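Outer membrane protein assembly factor BamA (Haemophilus ducreyi, PDB 4K3C) is the central barrel component of the Bam complex, which probably folds and inserts beta-barrel proteins into the outer membrane. Local coordinates at residues G371-N377 with N429-A434; G396-G400 with F458-A462; Y390-G394 with G403-G407; R487-G493 with A510-Y516. The contacts are given in a common frame with arbitrary orientation. Residues are numbered along the deposited sequence.

Contact 1: G371-N377 with N429-A434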
loop_
_atom_site.group_PDB
_atom_site.type_symbol
_atom_site.label_atom_id
_atom_site.label_comp_id
_atom_site.label_asym_id
_atom_site.label_seq_id
_atom_site.Cartn_x
_atom_site.Cartn_y
_atom_site.Cartn_z
ATOM N N GLY A 371 -3.811 -12.246 -10.959
ATOM C CA GLY A 371 -2.836 -12.718 -11.926
ATOM C C GLY A 371 -1.511 -12.001 -11.755
ATOM O O GLY A 371 -1.482 -10.809 -11.493
ATOM N N GLY A 372 -0.412 -12.723 -11.902
ATOM C CA GLY A 372 0.887 -12.106 -11.788
ATOM C C GLY A 372 1.872 -12.610 -12.815
ATOM O O GLY A 372 1.876 -13.787 -13.161
ATOM N N LEU A 373 2.720 -11.709 -13.294
ATOM C CA LEU A 373 3.693 -12.016 -14.315
ATOM C C LEU A 373 5.024 -11.452 -13.867
ATOM O O LEU A 373 5.110 -10.282 -13.490
ATOM C CB LEU A 373 3.267 -11.333 -15.595
ATOM C CG LEU A 373 3.223 -12.124 -16.893
ATOM C CD1 LEU A 373 2.405 -11.322 -17.905
ATOM C CD2 LEU A 373 4.641 -12.394 -17.417
ATOM N N ALA A 374 6.059 -12.285 -13.902
ATOM C CA ALA A 374 7.392 -11.896 -13.441
ATOM C C ALA A 374 8.439 -12.367 -14.422
ATOM O O ALA A 374 8.454 -13.528 -14.810
ATOM C CB ALA A 374 7.675 -12.497 -12.102
ATOM N N TYR A 375 9.341 -11.479 -14.800
ATOM C CA TYR A 375 10.340 -11.839 -15.779
ATOM C C TYR A 375 11.663 -11.136 -15.535
ATOM O O TYR A 375 11.714 -9.921 -15.356
ATOM C CB TYR A 375 9.839 -11.516 -17.176
ATOM C CG TYR A 375 10.885 -11.702 -18.227
ATOM C CD1 TYR A 375 11.426 -12.946 -18.478
ATOM C CD2 TYR A 375 11.338 -10.634 -18.968
ATOM C CE1 TYR A 375 12.392 -13.126 -19.456
ATOM C CE2 TYR A 375 12.305 -10.792 -19.943
ATOM C CZ TYR A 375 12.823 -12.042 -20.188
ATOM O OH TYR A 375 13.780 -12.195 -21.159
ATOM N N THR A 376 12.736 -11.917 -15.536
ATOM C CA THR A 376 14.076 -11.381 -15.418
ATOM C C THR A 376 14.867 -11.814 -16.622
ATOM O O THR A 376 14.751 -12.946 -17.068
ATOM C CB THR A 376 14.829 -11.947 -14.172
ATOM O OG1 THR A 376 13.980 -11.906 -13.023
ATOM C CG2 THR A 376 16.097 -11.140 -13.875
ATOM N N ASN A 377 15.679 -10.912 -17.145
ATOM C CA ASN A 377 16.835 -11.340 -17.920
ATOM C C ASN A 377 18.066 -10.477 -17.701
ATOM O O ASN A 377 18.024 -9.456 -16.996
ATOM C CB ASN A 377 16.545 -11.501 -19.411
ATOM C CG ASN A 377 17.226 -12.733 -19.994
ATOM O OD1 ASN A 377 18.388 -12.691 -20.409
ATOM N ND2 ASN A 377 16.510 -13.846 -19.998
ATOM N N ASN A 429 13.602 -17.782 -14.401
ATOM C CA ASN A 429 13.548 -16.350 -14.697
ATOM C C ASN A 429 12.225 -15.869 -15.295
ATOM O O ASN A 429 12.128 -14.738 -15.803
ATOM C CB ASN A 429 14.707 -15.922 -15.599
ATOM C CG ASN A 429 14.589 -16.490 -16.996
ATOM O OD1 ASN A 429 14.195 -17.644 -17.180
ATOM N ND2 ASN A 429 14.928 -15.685 -17.989
ATOM N N ALA A 430 11.209 -16.728 -15.229
ATOM C CA ALA A 430 9.883 -16.406 -15.764
ATOM C C ALA A 430 8.814 -17.127 -14.976
ATOM O O ALA A 430 8.841 -18.343 -14.843
ATOM C CB ALA A 430 9.785 -16.764 -17.202
ATOM N N MET A 431 7.880 -16.355 -14.445
ATOM C CA MET A 431 6.833 -16.882 -13.603
ATOM C C MET A 431 5.517 -16.285 -14.102
ATOM O O MET A 431 5.466 -15.112 -14.468
ATOM C CB MET A 431 7.100 -16.512 -12.134
ATOM C CG MET A 431 5.990 -16.886 -11.182
ATOM S SD MET A 431 6.492 -17.184 -9.479
ATOM C CE MET A 431 6.846 -15.527 -8.958
ATOM N N VAL A 432 4.479 -17.105 -14.194
ATOM C CA VAL A 432 3.137 -16.595 -14.347
ATOM C C VAL A 432 2.281 -17.380 -13.369
ATOM O O VAL A 432 2.477 -18.583 -13.165
ATOM C CB VAL A 432 2.581 -16.713 -15.804
ATOM C CG1 VAL A 432 1.233 -16.029 -15.914
ATOM C CG2 VAL A 432 3.525 -16.091 -16.817
ATOM N N ASN A 433 1.355 -16.688 -12.732
ATOM C CA ASN A 433 0.406 -17.348 -11.867
ATOM C C ASN A 433 -0.924 -16.656 -12.063
ATOM O O ASN A 433 -0.968 -15.502 -12.493
ATOM C CB ASN A 433 0.841 -17.245 -10.411
ATOM C CG ASN A 433 0.783 -15.812 -9.880
ATOM O OD1 ASN A 433 1.293 -14.888 -10.501
ATOM N ND2 ASN A 433 0.144 -15.630 -8.736
ATOM N N ALA A 434 -2.011 -17.358 -11.779
ATOM C CA ALA A 434 -3.310 -16.712 -11.774
ATOM C C ALA A 434 -4.214 -17.489 -10.866
ATOM O O ALA A 434 -3.864 -18.587 -10.421
ATOM C CB ALA A 434 -3.877 -16.640 -13.136
#
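G371 opens the antiparallel pairing opposite A434, a non-hydrogen-bonded pair with CA atoms 4.0 Å apart. At G372 both backbone bonds form, G372 N to N433 O at 2.9 Å and N433 N to G372 O at 3.0 Å. L373 follows against V432; their side chains share one face of the sheet and touch at L373 CD2 and V432 CG2 (3.9 Å). A374 pairs with M431 through A374 N to M431 O and M431 N to A374 O, both 2.9 Å, while their CB atoms meet at 4.1 Å on the opposite face, where A374 and M431 also pack on Y390. Y375 sets its ring edge against A430 CB, 4.3 Å from Y375 CD1. T376 N bonds N429 O (2.9 Å), and N429 ND2 reaches T376 O (2.9 Å) while also bonding T467. With strand axes 4.6 Å apart and 179° between directions, this regular pairing joins two consecutive strands of the sixteen-stranded Omp85 barrel, which the long extracellular loop 6 connects.

Contact 2: G396-G400 with F458-A462; sequences GSLRG and FVDAA
R399 and D460 form a salt bridge, with R399 NE 2.8 Å from D460 OD2, and R399 N adds a second bond to D460 OD2 at 3.2 Å. R399 NH1 also reaches D460 OD1 at 3.2 Å, although the position of D460 OD1 is less certain. This anchors LRGF, the local version of the VRGF/IRGF hallmark of Omp85 proteins in loop 6, on the inner barrel wall. F458-A462 is extended strand, directing F458, D460 and A462 inward; S397-R399 passes over it as irregular loop (L398 -152°/85°, R399 -56°/152°), with L398 CA 5.4 Å from D460 CA. At G396 (96°/-27°) and G400 (84°/-27°) a CB would jam against the preceding carbonyl O. R399 runs m, t, m through chi3; D460 is m. The guanidinium covers the F458 ring (chi1 p) in a cation-pi contact, R399 CZ being 3.8 Å from the centroid and 8° off the normal. Farther along the strand, L398 CG lies 3.8 Å from A462 CB.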
loop_
_atom_site.group_PDB
_atom_site.type_symbol
_atom_site.label_atom_id
_atom_site.label_comp_id
_atom_site.label_asym_id
_atom_site.label_seq_id
_atom_site.Cartn_x
_atom_site.Cartn_y
_atom_site.Cartn_z
ATOM N N GLY A 396 -0.655 -17.346 -1.830
ATOM C CA GLY A 396 -0.109 -16.234 -2.578
ATOM C C GLY A 396 0.336 -16.586 -3.983
ATOM O O GLY A 396 0.347 -15.718 -4.852
ATOM N N SER A 397 0.708 -17.839 -4.230
ATOM C CA SER A 397 0.938 -18.246 -5.611
ATOM C C SER A 397 0.232 -19.537 -6.043
ATOM O O SER A 397 -0.421 -19.553 -7.084
ATOM C CB SER A 397 2.431 -18.281 -5.956
ATOM O OG SER A 397 3.071 -19.422 -5.426
ATOM N N LEU A 398 0.361 -20.613 -5.270
ATOM C CA LEU A 398 -0.222 -21.893 -5.676
ATOM C C LEU A 398 -0.573 -22.744 -4.480
ATOM O O LEU A 398 0.198 -23.609 -4.088
ATOM C CB LEU A 398 0.750 -22.673 -6.560
ATOM C CG LEU A 398 0.216 -23.507 -7.726
ATOM C CD1 LEU A 398 1.240 -24.544 -8.116
ATOM C CD2 LEU A 398 -1.085 -24.151 -7.388
ATOM N N ARG A 399 -1.751 -22.530 -3.918
ATOM C CA ARG A 399 -2.147 -23.307 -2.761
ATOM C C ARG A 399 -2.111 -24.829 -3.008
ATOM O O ARG A 399 -2.211 -25.282 -4.143
ATOM C CB ARG A 399 -3.480 -22.796 -2.252
ATOM C CG ARG A 399 -3.325 -21.379 -1.731
ATOM C CD ARG A 399 -4.631 -20.757 -1.304
ATOM N NE ARG A 399 -5.323 -20.139 -2.430
ATOM C CZ ARG A 399 -6.141 -19.103 -2.317
ATOM N NH1 ARG A 399 -6.725 -18.604 -3.406
ATOM N NH2 ARG A 399 -6.368 -18.566 -1.117
ATOM N N GLY A 400 -1.891 -25.613 -1.955
ATOM C CA GLY A 400 -1.707 -27.044 -2.125
ATOM C C GLY A 400 -0.280 -27.452 -2.483
ATOM O O GLY A 400 0.154 -28.562 -2.190
ATOM N N PHE A 458 -11.673 -21.853 -4.700
ATOM C CA PHE A 458 -10.720 -21.211 -5.602
ATOM C C PHE A 458 -10.104 -22.213 -6.565
ATOM O O PHE A 458 -10.183 -23.439 -6.356
ATOM C CB PHE A 458 -9.605 -20.479 -4.802
ATOM C CG PHE A 458 -8.721 -21.410 -4.040
ATOM C CD1 PHE A 458 -7.605 -21.968 -4.636
ATOM C CD2 PHE A 458 -9.028 -21.773 -2.742
ATOM C CE1 PHE A 458 -6.815 -22.861 -3.957
ATOM C CE2 PHE A 458 -8.228 -22.661 -2.051
ATOM C CZ PHE A 458 -7.121 -23.204 -2.664
ATOM N N VAL A 459 -9.487 -21.671 -7.615
ATOM C CA VAL A 459 -8.580 -22.433 -8.459
ATOM C C VAL A 459 -7.314 -21.606 -8.642
ATOM O O VAL A 459 -7.359 -20.492 -9.177
ATOM C CB VAL A 459 -9.206 -22.785 -9.838
ATOM C CG1 VAL A 459 -8.124 -23.190 -10.830
ATOM C CG2 VAL A 459 -10.235 -23.892 -9.686
ATOM N N ASP A 460 -6.188 -22.120 -8.166
ATOM C CA ASP A 460 -4.919 -21.427 -8.382
ATOM C C ASP A 460 -4.204 -22.177 -9.494
ATOM O O ASP A 460 -4.472 -23.355 -9.734
ATOM C CB ASP A 460 -4.036 -21.405 -7.118
ATOM C CG ASP A 460 -4.606 -20.539 -5.987
ATOM O OD1 ASP A 460 -5.632 -19.864 -6.179
ATOM O OD2 ASP A 460 -4.003 -20.519 -4.891
ATOM N N ALA A 461 -3.295 -21.491 -10.170
ATOM C CA ALA A 461 -2.517 -22.086 -11.249
ATOM C C ALA A 461 -1.289 -21.222 -11.499
ATOM O O ALA A 461 -1.378 -19.988 -11.520
ATOM C CB ALA A 461 -3.351 -22.217 -12.511
ATOM N N ALA A 462 -0.146 -21.882 -11.667
ATOM C CA ALA A 462 1.151 -21.210 -11.703
ATOM C C ALA A 462 2.144 -21.977 -12.577
ATOM O O ALA A 462 1.957 -23.168 -12.854
ATOM C CB ALA A 462 1.696 -21.067 -10.303
#

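Contact 3: Y390-G394 with G403-G407; sequences YSAGG and GGSIG
I406, A392 and G404 bury the most surface here, about 58, 55 and 43 Å². A392 and I406 make a single antiparallel hydrogen-bonded bridge with CA atoms 4.8 Å apart: A392 N donates to I406 O at 3.0 Å and I406 N to A392 O at 2.9 Å. Their side chains meet at A392 CB and I406 CB, 3.8 Å apart; I406 (chi1 m, chi2 m) also packs on L398. S405 is inserted beside I406, its near-helical phi/psi of -88°/-12° contrasting with -105°/106° at I406, so S405 and I406, both opposite A392, form a classic beta bulge. G404, at positive phi (66°/21°), lets the chain turn close to S391, whose OG (chi1 p) lies 3.3 Å from G404 CA. G393 (124°/159°) and G394 (76°/166°) bend past G403, G394 CA lying 4.2 Å from G403 CA. The end-to-end directions of S391-G394 and G403-I406 differ by 132°. Together they clasp the limbs that bracket the LRGF sequence in loop 6, which reaches into the Omp85 barrel interior.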
loop_
_atom_site.group_PDB
_atom_site.type_symbol
_atom_site.label_atom_id
_atom_site.label_comp_id
_atom_site.label_asym_id
_atom_site.label_seq_id
_atom_site.Cartn_x
_atom_site.Cartn_y
_atom_site.Cartn_z
ATOM N N TYR A 390 12.971 -16.844 -9.632
ATOM C CA TYR A 390 11.607 -17.025 -9.144
ATOM C C TYR A 390 11.228 -18.477 -8.892
ATOM O O TYR A 390 11.774 -19.408 -9.472
ATOM C CB TYR A 390 10.602 -16.449 -10.125
ATOM C CG TYR A 390 10.868 -15.027 -10.547
ATOM C CD1 TYR A 390 10.858 -13.995 -9.625
ATOM C CD2 TYR A 390 11.092 -14.711 -11.880
ATOM C CE1 TYR A 390 11.073 -12.704 -10.006
ATOM C CE2 TYR A 390 11.316 -13.401 -12.272
ATOM C CZ TYR A 390 11.304 -12.402 -11.322
ATOM O OH TYR A 390 11.523 -11.095 -11.698
ATOM N N SER A 391 10.263 -18.652 -8.011
ATOM C CA SER A 391 9.697 -19.946 -7.737
ATOM C C SER A 391 8.255 -19.675 -7.315
ATOM O O SER A 391 7.922 -18.557 -6.908
ATOM C CB SER A 391 10.480 -20.667 -6.642
ATOM O OG SER A 391 10.252 -20.087 -5.365
ATOM N N ALA A 392 7.394 -20.682 -7.439
ATOM C CA ALA A 392 5.993 -20.526 -7.084
ATOM C C ALA A 392 5.592 -21.656 -6.163
ATOM O O ALA A 392 6.361 -22.587 -5.953
ATOM C CB ALA A 392 5.122 -20.507 -8.332
ATOM N N GLY A 393 4.381 -21.571 -5.624
ATOM C CA GLY A 393 3.906 -22.505 -4.622
ATOM C C GLY A 393 3.480 -21.739 -3.383
ATOM O O GLY A 393 3.892 -20.591 -3.186
ATOM N N GLY A 394 2.649 -22.361 -2.555
ATOM C CA GLY A 394 2.222 -21.757 -1.309
ATOM C C GLY A 394 1.176 -20.674 -1.467
ATOM O O GLY A 394 0.943 -20.208 -2.581
ATOM N N GLY A 403 5.579 -23.871 -0.427
ATOM C CA GLY A 403 6.265 -22.677 -0.874
ATOM C C GLY A 403 7.549 -23.008 -1.623
ATOM O O GLY A 403 8.343 -23.850 -1.190
ATOM N N GLY A 404 7.726 -22.365 -2.775
ATOM C CA GLY A 404 8.935 -22.497 -3.569
ATOM C C GLY A 404 9.173 -23.869 -4.157
ATOM O O GLY A 404 10.301 -24.199 -4.519
ATOM N N SER A 405 8.108 -24.657 -4.266
ATOM C CA SER A 405 8.198 -26.011 -4.799
ATOM C C SER A 405 8.053 -26.058 -6.313
ATOM O O SER A 405 8.333 -27.080 -6.929
ATOM C CB SER A 405 7.153 -26.920 -4.147
ATOM O OG SER A 405 5.851 -26.414 -4.350
ATOM N N ILE A 406 7.631 -24.953 -6.915
ATOM C CA ILE A 406 7.405 -24.900 -8.360
ATOM C C ILE A 406 8.473 -24.140 -9.154
ATOM O O ILE A 406 8.499 -22.918 -9.147
ATOM C CB ILE A 406 6.058 -24.224 -8.683
ATOM C CG1 ILE A 406 4.950 -24.795 -7.807
ATOM C CG2 ILE A 406 5.725 -24.383 -10.148
ATOM C CD1 ILE A 406 4.688 -26.237 -8.063
ATOM N N GLY A 407 9.323 -24.863 -9.871
ATOM C CA GLY A 407 10.247 -24.233 -10.799
ATOM C C GLY A 407 11.312 -25.211 -11.250
ATOM O O GLY A 407 11.245 -26.387 -10.899
#

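Contact 4: R487-G493 with A510-Y516; sequences RVRASAG and AKPIKKY
This is an antiparallel strand pairing, broken by a classic beta bulge, at the extracellular end of the hairpin formed by strands 489-500 and 503-512 of the barrel; the axes approach to 4.6 Å with 145° between directions. G493 faces A510 in a non-hydrogen-bonded pair, CA to CA 4.1 Å, so close that a CB on G493 would clash with A510 CA. A492 pairs with K511 through A492 N to K511 O (2.8 Å) and K511 N to A492 O (3.0 Å), and S491 faces P512 with CA atoms 4.0 Å apart. The register then slips by one: I513 (-106°/-11°) and K514 (-157°/120°) both face A490, whose O accepts I513 N at 2.8 Å and K514 N at 3.3 Å, while A490 N makes a weak bond to K514 O (3.3 Å). I513 (chi1 p, chi2 t) covers two alanines, with I513 CD1 3.6 Å from A490 CB and I513 CG2 4.2 Å from A492 CB. Past the bulge Y516 (chi1 m) presents a ring face to R487 CB, 4.3 Å from the centroid in a CH-pi contact; R489 CG approaches the ring edge, 3.7 Å from Y516 CD1. R489 NH1 forms a salt bridge with D519. Strand 489-500 has strand 453-465 on its other edge, strand 503-512 has strand 521-531 (A510 bonds Q523), and L398 of loop 6 packs on S491.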
loop_
_atom_site.group_PDB
_atom_site.type_symbol
_atom_site.label_atom_id
_atom_site.label_comp_id
_atom_site.label_asym_id
_atom_site.label_seq_id
_atom_site.Cartn_x
_atom_site.Cartn_y
_atom_site.Cartn_z
ATOM N N ARG A 487 4.401 -26.259 -18.509
ATOM C CA ARG A 487 4.363 -27.235 -17.423
ATOM C C ARG A 487 3.683 -26.617 -16.224
ATOM O O ARG A 487 4.194 -26.575 -15.105
ATOM C CB ARG A 487 5.747 -27.802 -17.131
ATOM C CG ARG A 487 6.252 -28.620 -18.303
ATOM C CD ARG A 487 7.674 -29.107 -18.138
ATOM N NE ARG A 487 7.830 -29.953 -16.967
ATOM C CZ ARG A 487 8.329 -29.527 -15.816
ATOM N NH1 ARG A 487 8.437 -30.358 -14.790
ATOM N NH2 ARG A 487 8.724 -28.271 -15.697
ATOM N N VAL A 488 2.487 -26.136 -16.511
ATOM C CA VAL A 488 1.652 -25.438 -15.565
ATOM C C VAL A 488 1.060 -26.396 -14.535
ATOM O O VAL A 488 0.663 -27.532 -14.856
ATOM C CB VAL A 488 0.508 -24.747 -16.317
ATOM C CG1 VAL A 488 -0.235 -23.820 -15.409
ATOM C CG2 VAL A 488 1.072 -23.986 -17.487
ATOM N N ARG A 489 1.020 -25.937 -13.293
ATOM C CA ARG A 489 0.352 -26.682 -12.251
ATOM C C ARG A 489 -0.822 -25.886 -11.769
ATOM O O ARG A 489 -0.877 -24.667 -11.958
ATOM C CB ARG A 489 1.310 -26.980 -11.109
ATOM C CG ARG A 489 2.211 -28.152 -11.418
ATOM C CD ARG A 489 3.600 -27.896 -10.963
ATOM N NE ARG A 489 4.482 -27.482 -12.043
ATOM C CZ ARG A 489 5.763 -27.838 -12.109
ATOM N NH1 ARG A 489 6.257 -28.633 -11.173
ATOM N NH2 ARG A 489 6.547 -27.408 -13.094
ATOM N N ALA A 490 -1.765 -26.578 -11.157
ATOM C CA ALA A 490 -2.938 -25.920 -10.667
ATOM C C ALA A 490 -3.605 -26.728 -9.567
ATOM O O ALA A 490 -3.353 -27.910 -9.386
ATOM C CB ALA A 490 -3.871 -25.689 -11.790
ATOM N N SER A 491 -4.470 -26.066 -8.828
ATOM C CA SER A 491 -5.108 -26.691 -7.702
ATOM C C SER A 491 -6.460 -26.065 -7.481
ATOM O O SER A 491 -6.746 -24.982 -8.001
ATOM C CB SER A 491 -4.261 -26.468 -6.452
ATOM O OG SER A 491 -4.257 -25.101 -6.049
ATOM N N ALA A 492 -7.275 -26.734 -6.674
ATOM C CA ALA A 492 -8.566 -26.191 -6.284
ATOM C C ALA A 492 -8.838 -26.449 -4.804
ATOM O O ALA A 492 -8.460 -27.501 -4.267
ATOM C CB ALA A 492 -9.637 -26.783 -7.123
ATOM N N GLY A 493 -9.471 -25.493 -4.126
ATOM C CA GLY A 493 -9.721 -25.707 -2.718
ATOM C C GLY A 493 -10.735 -24.824 -2.046
ATOM O O GLY A 493 -11.409 -24.021 -2.689
ATOM N N ALA A 510 -6.190 -27.368 0.027
ATOM C CA ALA A 510 -6.235 -27.423 -1.417
ATOM C C ALA A 510 -5.768 -28.766 -1.908
ATOM O O ALA A 510 -4.879 -29.385 -1.319
ATOM C CB ALA A 510 -5.426 -26.278 -2.050
ATOM N N LYS A 511 -6.402 -29.215 -2.982
ATOM C CA LYS A 511 -6.016 -30.434 -3.648
ATOM C C LYS A 511 -5.515 -29.985 -5.018
ATOM O O LYS A 511 -6.055 -29.039 -5.591
ATOM C CB LYS A 511 -7.238 -31.334 -3.773
ATOM C CG LYS A 511 -6.934 -32.807 -3.904
ATOM C CD LYS A 511 -8.094 -33.538 -4.600
ATOM C CE LYS A 511 -8.340 -33.009 -6.019
ATOM N NZ LYS A 511 -9.230 -33.905 -6.816
ATOM N N PRO A 512 -4.451 -30.625 -5.522
ATOM C CA PRO A 512 -3.897 -30.385 -6.861
ATOM C C PRO A 512 -4.771 -30.958 -7.966
ATOM O O PRO A 512 -5.282 -32.061 -7.796
ATOM C CB PRO A 512 -2.577 -31.165 -6.841
ATOM C CG PRO A 512 -2.271 -31.387 -5.435
ATOM C CD PRO A 512 -3.575 -31.481 -4.713
ATOM N N ILE A 513 -4.933 -30.233 -9.073
ATOM C CA ILE A 513 -5.595 -30.796 -10.250
ATOM C C ILE A 513 -4.579 -31.122 -11.347
ATOM O O ILE A 513 -4.902 -31.768 -12.337
ATOM C CB ILE A 513 -6.706 -29.860 -10.840
ATOM C CG1 ILE A 513 -6.088 -28.774 -11.718
ATOM C CG2 ILE A 513 -7.586 -29.277 -9.743
ATOM C CD1 ILE A 513 -6.911 -27.526 -11.801
ATOM N N LYS A 514 -3.350 -30.656 -11.170
ATOM C CA LYS A 514 -2.274 -30.941 -12.109
ATOM C C LYS A 514 -0.948 -30.774 -11.381
ATOM O O LYS A 514 -0.645 -29.705 -10.851
ATOM C CB LYS A 514 -2.331 -29.997 -13.301
ATOM C CG LYS A 514 -2.142 -30.672 -14.659
ATOM C CD LYS A 514 -0.855 -31.487 -14.744
ATOM C CE LYS A 514 -0.264 -31.476 -16.156
ATOM N NZ LYS A 514 -0.938 -32.456 -17.053
ATOM N N LYS A 515 -0.168 -31.843 -11.320
ATOM C CA LYS A 515 1.169 -31.744 -10.760
ATOM C C LYS A 515 2.170 -32.437 -11.660
ATOM O O LYS A 515 1.839 -32.965 -12.722
ATOM C CB LYS A 515 1.226 -32.333 -9.344
ATOM C CG LYS A 515 0.639 -33.733 -9.219
ATOM C CD LYS A 515 0.737 -34.246 -7.800
ATOM C CE LYS A 515 -0.044 -35.538 -7.629
ATOM N NZ LYS A 515 0.026 -36.049 -6.218
ATOM N N TYR A 516 3.417 -32.412 -11.240
ATOM C CA TYR A 516 4.445 -33.081 -11.993
ATOM C C TYR A 516 5.200 -33.902 -10.971
ATOM O O TYR A 516 5.120 -33.619 -9.767
ATOM C CB TYR A 516 5.305 -32.060 -12.775
ATOM C CG TYR A 516 4.574 -31.535 -14.012
ATOM C CD1 TYR A 516 3.521 -30.638 -13.889
ATOM C CD2 TYR A 516 4.906 -31.972 -15.288
ATOM C CE1 TYR A 516 2.832 -30.188 -14.987
ATOM C CE2 TYR A 516 4.215 -31.520 -16.398
ATOM C CZ TYR A 516 3.176 -30.627 -16.239
ATOM O OH TYR A 516 2.462 -30.163 -17.327
#

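All four contacts lie in the C-terminal barrel of a construct lacking POTRA domains 1-3. Contacts 1, 2 and 4 follow its wall through consecutive strands, while contact 3 lies within loop 6, between the two strands of contact 1. Contact 2 ties that loop to the wall; its centre is about 8 Å from the centre of contact 4 and about 10 Å from that of contact 3. R399 O lies 2.8 Å from S491 OG, and D460 O 2.9 Å from S491 N, so S491 joins loop and strand. Contact 3 leans on contact 1 (M431 SD to S391 O, 3.2 Å) and contact 4 (I406 CD1 to R489 CD, 3.5 Å). Contacts 1 and 4, centres about 18 Å apart, do not touch; loop 6 bridges them.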